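Local coordinates for protein BIFUNCTIONAL PROTEIN Proline utilization A (PutA) (Corynebacterium freiburgense, PDB 5UX5) that probably oxidises proline to glutamate in two steps, using an FAD-dependent proline dehydrogenase domain and an NAD-dependent aldehyde dehydrogenase domain of a single chain, at residues 332-335 with 336-340; 1048-1051 with 1052-1055. All coordinates share one frame; numbering follows the deposited sequence.

The two contacts are both local, each formed where a helix gives out, but they belong to distant parts of the chain. Interaction 1 comes first in sequence and closes helix 323-337 of the proline dehydrogenase barrel, just ahead of strand 345-350. Interaction 2 lies near the C-terminus, where the short helix 1048-1051 runs through a 3-10 turn into strand 1056-1064. Their centres lie about 68 Å apart and their nearest atoms about 49 Å apart, on opposite sides of the chain's centre, and they share no helix or strand. They are thus independent pieces of local structure, one in the flavin-binding catalytic barrel, the other in the C-terminal part of the chain, where it packs on helices 936-953 and 984-997.

Interaction 1 (332-335 with 336-340); sequences RMMD and YILRP
Arg-339 turns back to the last turn of helix 323-337 and meets the main chain of Asp-335 with the edge of its guanidinium. NE of Arg-339 donates to Asp-335 O at 3.1 Å in a fairly straight bond (161°), and that oxygen lies nearly in the guanidinium plane. CG of Arg-339 stands beside the backbone N (chi1 -47°) and the chain then runs extended to NE, which carries the group back along the helix end. NH2 of Arg-339 also lies near OD1 of Asp-335, a salt bridge that is doubtful because the place of NH2 is uncertain. The Asp-335 carboxylate has further partners: OD2 pairs with Arg-451, and OD1 meets Arg-367 and Asn-14, so two arginines and an asparagine converge on one buried acid.

One residue earlier in each segment, CD1 of Leu-338 packs against CG of Met-334 at 4.2 Å. Met-334 O accepts two backbone bonds, from Leu-338 N at 3.1 Å and, from above its carbonyl plane, from Ile-337 N at 3.2 Å. Ile-337 N also bonds to Met-333 O, and Tyr-336 N to Arg-332 O at 3.0 Å.

Farther out, Met-334 rests on helix 354-367 and Ile-337 on Val-345 and Val-347 of strand 345-350, while Met-333 reaches helix 271-287, its side chain about 10 Å from the bound FAD. Leu-338 leaves helical geometry as the centre of an inverse gamma turn, and its carbonyl oxygen is taken up by Arg-367. The whole is the C-terminal end of a helix in the proline dehydrogenase TIM barrel, at the turn that leads from helix 323-337 into strand 345-350.

Interaction 2 (1048-1051 with 1052-1055); sequences GRRE and LLHF
Leu-1053 lays its CD1 methyl over one face of the Arg-1050 guanidinium, 3.3 Å above the plane and displaced toward the rim, with NH2 of Arg-1050 the nearest atom at 3.5 Å. The arginine chain bends at chi2 (-54°) and again at chi3, curling its flat end back to the leucine three residues on. Trp-913 makes a cation-pi contact with the same arginine.

Three residues apart along the turn, His-1054 donates from ND1 to OE1 of Glu-1051 at 2.7 Å. The acceptor lies close to the plane of the imidazole, but the histidine comes to the oxygen from above the carboxylate plane, the two planes being 54° apart. Glu-1051 starts out opposite its own backbone N and bends at chi2 (60°), which brings the carboxylate to the ring. Its other oxygen, OE2, is held by a salt bridge to Arg-1017 and by Leu-1045 N; the nearby arginine would be expected to favour the ionised acid.

The backbone winds more tightly as it goes. Leu-1052 N reaches Gly-1048 O at 2.9 Å, an i to i+4 bond, whereas Leu-1053 N to Arg-1050 O (3.2 Å) and His-1054 N to Glu-1051 O (3.1 Å) span three residues. Phe-1055 sets its ring edge against Glu-1051 O, CD1 at 3.6 Å, and packs on helix 984-997, as does Leu-1052, which also touches helix 936-953. Together these bonds describe an alpha-helical turn passing into a 3-10 turn, with a His-carboxylate hydrogen bond alongside, just before strand 1056-1064.

Interaction 1 (332-335 with 336-340)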
ATOM      1  N   ARG A 332     -15.762  -0.295 -31.600  1.00 36.53           N
ATOM      2  CA  ARG A 332     -16.829   0.666 -31.312  1.00 37.68           C
ATOM      3  C   ARG A 332     -16.310   2.099 -31.344  1.00 46.51           C
ATOM      4  O   ARG A 332     -16.960   2.990 -31.906  1.00 55.09           O
ATOM      5  CB  ARG A 332     -17.494   0.384 -29.967  1.00 33.11           C
ATOM      6  CG  ARG A 332     -18.582   1.406 -29.613  1.00 33.58           C
ATOM      7  CD  ARG A 332     -19.347   1.059 -28.327  1.00 33.42           C
ATOM      8  NE  ARG A 332     -18.428   0.871 -27.203  1.00 36.42           N
ATOM      9  CZ  ARG A 332     -18.781   0.649 -25.934  1.00 38.24           C
ATOM     10  NH1 ARG A 332     -20.049   0.577 -25.586  1.00 32.55           N
ATOM     11  NH2 ARG A 332     -17.849   0.485 -25.006  1.00 34.13           N
ATOM     12  N   MET A 333     -15.144   2.345 -30.754  1.00 42.64           N
ATOM     13  CA  MET A 333     -14.645   3.710 -30.728  1.00 39.49           C
ATOM     14  C   MET A 333     -14.259   4.189 -32.119  1.00 47.05           C
ATOM     15  O   MET A 333     -14.520   5.340 -32.483  1.00 49.79           O
ATOM     16  CB  MET A 333     -13.478   3.835 -29.757  1.00 30.99           C
ATOM     17  CG  MET A 333     -13.871   3.504 -28.331  1.00 41.82           C
ATOM     18  SD  MET A 333     -12.776   4.234 -27.098  1.00 45.23           S
ATOM     19  CE  MET A 333     -11.237   3.510 -27.561  1.00 45.18           C
ATOM     20  N   MET A 334     -13.648   3.312 -32.907  1.00 43.26           N
ATOM     21  CA  MET A 334     -13.352   3.613 -34.301  1.00 35.17           C
ATOM     22  C   MET A 334     -14.629   3.963 -35.062  1.00 42.81           C
ATOM     23  O   MET A 334     -14.722   5.010 -35.720  1.00 44.87           O
ATOM     24  CB  MET A 334     -12.671   2.391 -34.898  1.00 33.47           C
ATOM     25  CG  MET A 334     -12.207   2.459 -36.275  1.00 41.01           C
ATOM     26  SD  MET A 334     -11.578   0.805 -36.546  1.00 45.14           S
ATOM     27  CE  MET A 334     -13.105  -0.073 -36.523  1.00 49.94           C
ATOM     28  N   ASP A 335     -15.634   3.100 -34.937  1.00 37.86           N
ATOM     29  CA  ASP A 335     -16.922   3.274 -35.591  1.00 42.39           C
ATOM     30  C   ASP A 335     -17.520   4.646 -35.310  1.00 36.19           C
ATOM     31  O   ASP A 335     -18.047   5.307 -36.211  1.00 37.10           O
ATOM     32  CB  ASP A 335     -17.844   2.176 -35.059  1.00 50.96           C
ATOM     33  CG  ASP A 335     -18.982   1.849 -35.979  1.00 54.28           C
ATOM     34  OD1 ASP A 335     -19.662   2.779 -36.475  1.00 47.56           O
ATOM     35  OD2 ASP A 335     -19.201   0.632 -36.165  1.00 59.25           O
ATOM     36  N   TYR A 336     -17.470   5.075 -34.054  1.00 37.48           N
ATOM     37  CA  TYR A 336     -18.150   6.294 -33.640  1.00 35.81           C
ATOM     38  C   TYR A 336     -17.469   7.531 -34.218  1.00 46.83           C
ATOM     39  O   TYR A 336     -18.140   8.493 -34.620  1.00 41.55           O
ATOM     40  CB  TYR A 336     -18.174   6.344 -32.112  1.00 35.02           C
ATOM     41  CG  TYR A 336     -18.745   7.598 -31.462  1.00 35.31           C
ATOM     42  CD1 TYR A 336     -18.003   8.771 -31.360  1.00 35.85           C
ATOM     43  CD2 TYR A 336     -20.003   7.575 -30.868  1.00 35.89           C
ATOM     44  CE1 TYR A 336     -18.526   9.901 -30.746  1.00 39.50           C
ATOM     45  CE2 TYR A 336     -20.532   8.690 -30.242  1.00 37.76           C
ATOM     46  CZ  TYR A 336     -19.793   9.857 -30.186  1.00 42.73           C
ATOM     47  OH  TYR A 336     -20.337  10.961 -29.558  1.00 43.98           O
ATOM     48  N   ILE A 337     -16.136   7.520 -34.272  1.00 43.23           N
ATOM     49  CA  ILE A 337     -15.381   8.756 -34.422  1.00 39.71           C
ATOM     50  C   ILE A 337     -15.071   9.013 -35.894  1.00 39.04           C
ATOM     51  O   ILE A 337     -14.920  10.171 -36.307  1.00 36.17           O
ATOM     52  CB  ILE A 337     -14.102   8.701 -33.552  1.00 33.96           C
ATOM     53  CG1 ILE A 337     -13.614  10.098 -33.185  1.00 33.92           C
ATOM     54  CG2 ILE A 337     -13.007   7.917 -34.224  1.00 33.66           C
ATOM     55  CD1 ILE A 337     -14.615  10.853 -32.382  1.00 34.23           C
ATOM     56  N   LEU A 338     -14.982   7.948 -36.698  1.00 39.87           N
ATOM     57  CA  LEU A 338     -14.699   8.066 -38.133  1.00 41.90           C
ATOM     58  C   LEU A 338     -15.978   8.324 -38.941  1.00 47.02           C
ATOM     59  O   LEU A 338     -16.424   7.512 -39.754  1.00 47.85           O
ATOM     60  CB  LEU A 338     -13.978   6.827 -38.638  1.00 36.46           C
ATOM     61  CG  LEU A 338     -12.480   6.838 -38.419  1.00 42.97           C
ATOM     62  CD1 LEU A 338     -11.902   5.591 -39.031  1.00 45.11           C
ATOM     63  CD2 LEU A 338     -11.865   8.097 -39.030  1.00 35.98           C
ATOM     64  N   ARG A 339     -16.520   9.525 -38.755  1.00 50.22           N
ATOM     65  CA  ARG A 339     -17.721  10.022 -39.408  1.00 48.57           C
ATOM     66  C   ARG A 339     -17.480  11.457 -39.830  1.00 51.49           C
ATOM     67  O   ARG A 339     -16.600  12.134 -39.285  1.00 51.50           O
ATOM     68  CB  ARG A 339     -18.937  10.023 -38.483  1.00 42.56           C
ATOM     69  CG  ARG A 339     -19.079   8.789 -37.772  1.00 46.14           C
ATOM     70  CD  ARG A 339     -20.398   8.675 -37.079  1.00 49.36           C
ATOM     71  NE  ARG A 339     -20.427   7.300 -36.634  1.00 45.19           N
ATOM     72  CZ  ARG A 339     -21.511   6.599 -36.424  1.00 43.23           C
ATOM     73  NH1 ARG A 339     -22.701   7.142 -36.610  1.00 49.86           N
ATOM     74  NH2 ARG A 339     -21.385   5.349 -36.026  1.00 50.85           N
ATOM     75  N   PRO A 340     -18.284  11.966 -40.762  1.00 51.34           N
ATOM     76  CA  PRO A 340     -18.218  13.404 -41.054  1.00 51.69           C
ATOM     77  C   PRO A 340     -18.708  14.248 -39.894  1.00 50.67           C
ATOM     78  O   PRO A 340     -18.201  15.356 -39.691  1.00 41.71           O
ATOM     79  CB  PRO A 340     -19.095  13.555 -42.309  1.00 43.15           C
ATOM     80  CG  PRO A 340     -19.135  12.208 -42.904  1.00 43.14           C
ATOM     81  CD  PRO A 340     -19.059  11.227 -41.763  1.00 45.28           C
TER

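Interaction 2 (1048-1051 with 1052-1055)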
ATOM      1  N   GLY A1048      -1.729 -27.844  24.244  1.00 24.91           N
ATOM      2  CA  GLY A1048      -0.685 -27.094  23.575  1.00 32.95           C
ATOM      3  C   GLY A1048      -1.199 -26.011  22.647  1.00 39.16           C
ATOM      4  O   GLY A1048      -0.478 -25.027  22.392  1.00 23.64           O
ATOM      5  N   ARG A1049      -2.440 -26.148  22.154  1.00 27.26           N
ATOM      6  CA  ARG A1049      -3.023 -25.077  21.357  1.00 32.77           C
ATOM      7  C   ARG A1049      -2.974 -23.763  22.110  1.00 28.75           C
ATOM      8  O   ARG A1049      -2.875 -22.706  21.488  1.00 32.81           O
ATOM      9  CB  ARG A1049      -4.466 -25.405  20.970  1.00 33.23           C
ATOM     10  CG  ARG A1049      -5.093 -24.400  20.023  1.00 22.60           C
ATOM     11  CD  ARG A1049      -4.205 -24.191  18.787  1.00 35.73           C
ATOM     12  NE  ARG A1049      -4.724 -23.190  17.847  1.00 44.15           N
ATOM     13  CZ  ARG A1049      -4.492 -21.873  17.941  1.00 49.91           C
ATOM     14  NH1 ARG A1049      -3.760 -21.382  18.929  1.00 43.04           N
ATOM     15  NH2 ARG A1049      -4.993 -21.028  17.046  1.00 57.11           N
ATOM     16  N   ARG A1050      -3.009 -23.808  23.444  1.00 31.06           N
ATOM     17  CA  ARG A1050      -2.809 -22.624  24.265  1.00 27.32           C
ATOM     18  C   ARG A1050      -1.392 -22.512  24.813  1.00 30.35           C
ATOM     19  O   ARG A1050      -0.750 -21.474  24.629  1.00 38.25           O
ATOM     20  CB  ARG A1050      -3.790 -22.603  25.433  1.00 22.31           C
ATOM     21  CG  ARG A1050      -5.254 -22.605  25.075  1.00 29.50           C
ATOM     22  CD  ARG A1050      -5.625 -21.517  24.127  1.00 29.68           C
ATOM     23  NE  ARG A1050      -4.985 -20.267  24.491  1.00 36.78           N
ATOM     24  CZ  ARG A1050      -4.931 -19.208  23.687  1.00 38.13           C
ATOM     25  NH1 ARG A1050      -5.505 -19.262  22.478  1.00 40.82           N
ATOM     26  NH2 ARG A1050      -4.298 -18.109  24.079  1.00 20.89           N
ATOM     27  N   GLU A1051      -0.861 -23.579  25.420  1.00 23.15           N
ATOM     28  CA  GLU A1051       0.409 -23.465  26.135  1.00 23.53           C
ATOM     29  C   GLU A1051       1.566 -23.195  25.191  1.00 23.68           C
ATOM     30  O   GLU A1051       2.493 -22.469  25.551  1.00 31.78           O
ATOM     31  CB  GLU A1051       0.686 -24.733  26.933  1.00 26.74           C
ATOM     32  CG  GLU A1051       1.886 -24.674  27.875  1.00 28.40           C
ATOM     33  CD  GLU A1051       1.768 -23.588  28.953  1.00 33.18           C
ATOM     34  OE1 GLU A1051       2.740 -22.812  29.102  1.00 31.28           O
ATOM     35  OE2 GLU A1051       0.745 -23.546  29.688  1.00 25.28           O
ATOM     36  N   LEU A1052       1.539 -23.762  23.979  1.00 24.72           N
ATOM     37  CA  LEU A1052       2.671 -23.581  23.070  1.00 26.03           C
ATOM     38  C   LEU A1052       2.835 -22.128  22.605  1.00 31.81           C
ATOM     39  O   LEU A1052       3.910 -21.773  22.095  1.00 34.96           O
ATOM     40  CB  LEU A1052       2.563 -24.534  21.863  1.00 24.35           C
ATOM     41  CG  LEU A1052       2.822 -26.032  22.160  1.00 29.03           C
ATOM     42  CD1 LEU A1052       2.497 -26.956  21.008  1.00 25.57           C
ATOM     43  CD2 LEU A1052       4.247 -26.288  22.573  1.00 26.12           C
ATOM     44  N   LEU A1053       1.829 -21.265  22.792  1.00 29.21           N
ATOM     45  CA  LEU A1053       2.010 -19.869  22.388  1.00 28.32           C
ATOM     46  C   LEU A1053       3.130 -19.228  23.200  1.00 33.63           C
ATOM     47  O   LEU A1053       3.852 -18.363  22.697  1.00 37.51           O
ATOM     48  CB  LEU A1053       0.696 -19.079  22.508  1.00 21.80           C
ATOM     49  CG  LEU A1053      -0.426 -19.440  21.507  1.00 23.76           C
ATOM     50  CD1 LEU A1053      -1.748 -18.765  21.781  1.00 21.09           C
ATOM     51  CD2 LEU A1053      -0.055 -19.171  20.092  1.00 24.77           C
ATOM     52  N   HIS A1054       3.326 -19.690  24.435  1.00 32.33           N
ATOM     53  CA  HIS A1054       4.395 -19.198  25.289  1.00 27.01           C
ATOM     54  C   HIS A1054       5.775 -19.548  24.758  1.00 34.49           C
ATOM     55  O   HIS A1054       6.766 -18.951  25.205  1.00 24.81           O
ATOM     56  CB  HIS A1054       4.227 -19.762  26.702  1.00 23.91           C
ATOM     57  CG  HIS A1054       2.907 -19.442  27.316  1.00 23.38           C
ATOM     58  ND1 HIS A1054       2.157 -20.372  28.004  1.00 25.50           N
ATOM     59  CD2 HIS A1054       2.202 -18.286  27.360  1.00 29.35           C
ATOM     60  CE1 HIS A1054       1.042 -19.810  28.432  1.00 25.49           C
ATOM     61  NE2 HIS A1054       1.045 -18.542  28.056  1.00 29.06           N
ATOM     62  N   PHE A1055       5.860 -20.464  23.792  1.00 30.77           N
ATOM     63  CA  PHE A1055       7.139 -20.896  23.252  1.00 27.58           C
ATOM     64  C   PHE A1055       7.404 -20.381  21.848  1.00 30.36           C
ATOM     65  O   PHE A1055       8.400 -20.782  21.233  1.00 36.26           O
ATOM     66  CB  PHE A1055       7.209 -22.423  23.289  1.00 28.81           C
ATOM     67  CG  PHE A1055       7.235 -22.978  24.684  1.00 30.54           C
ATOM     68  CD1 PHE A1055       6.074 -23.024  25.448  1.00 29.26           C
ATOM     69  CD2 PHE A1055       8.410 -23.442  25.237  1.00 29.67           C
ATOM     70  CE1 PHE A1055       6.094 -23.518  26.744  1.00 28.00           C
ATOM     71  CE2 PHE A1055       8.427 -23.957  26.530  1.00 33.92           C
ATOM     72  CZ  PHE A1055       7.271 -23.990  27.281  1.00 30.30           C
TER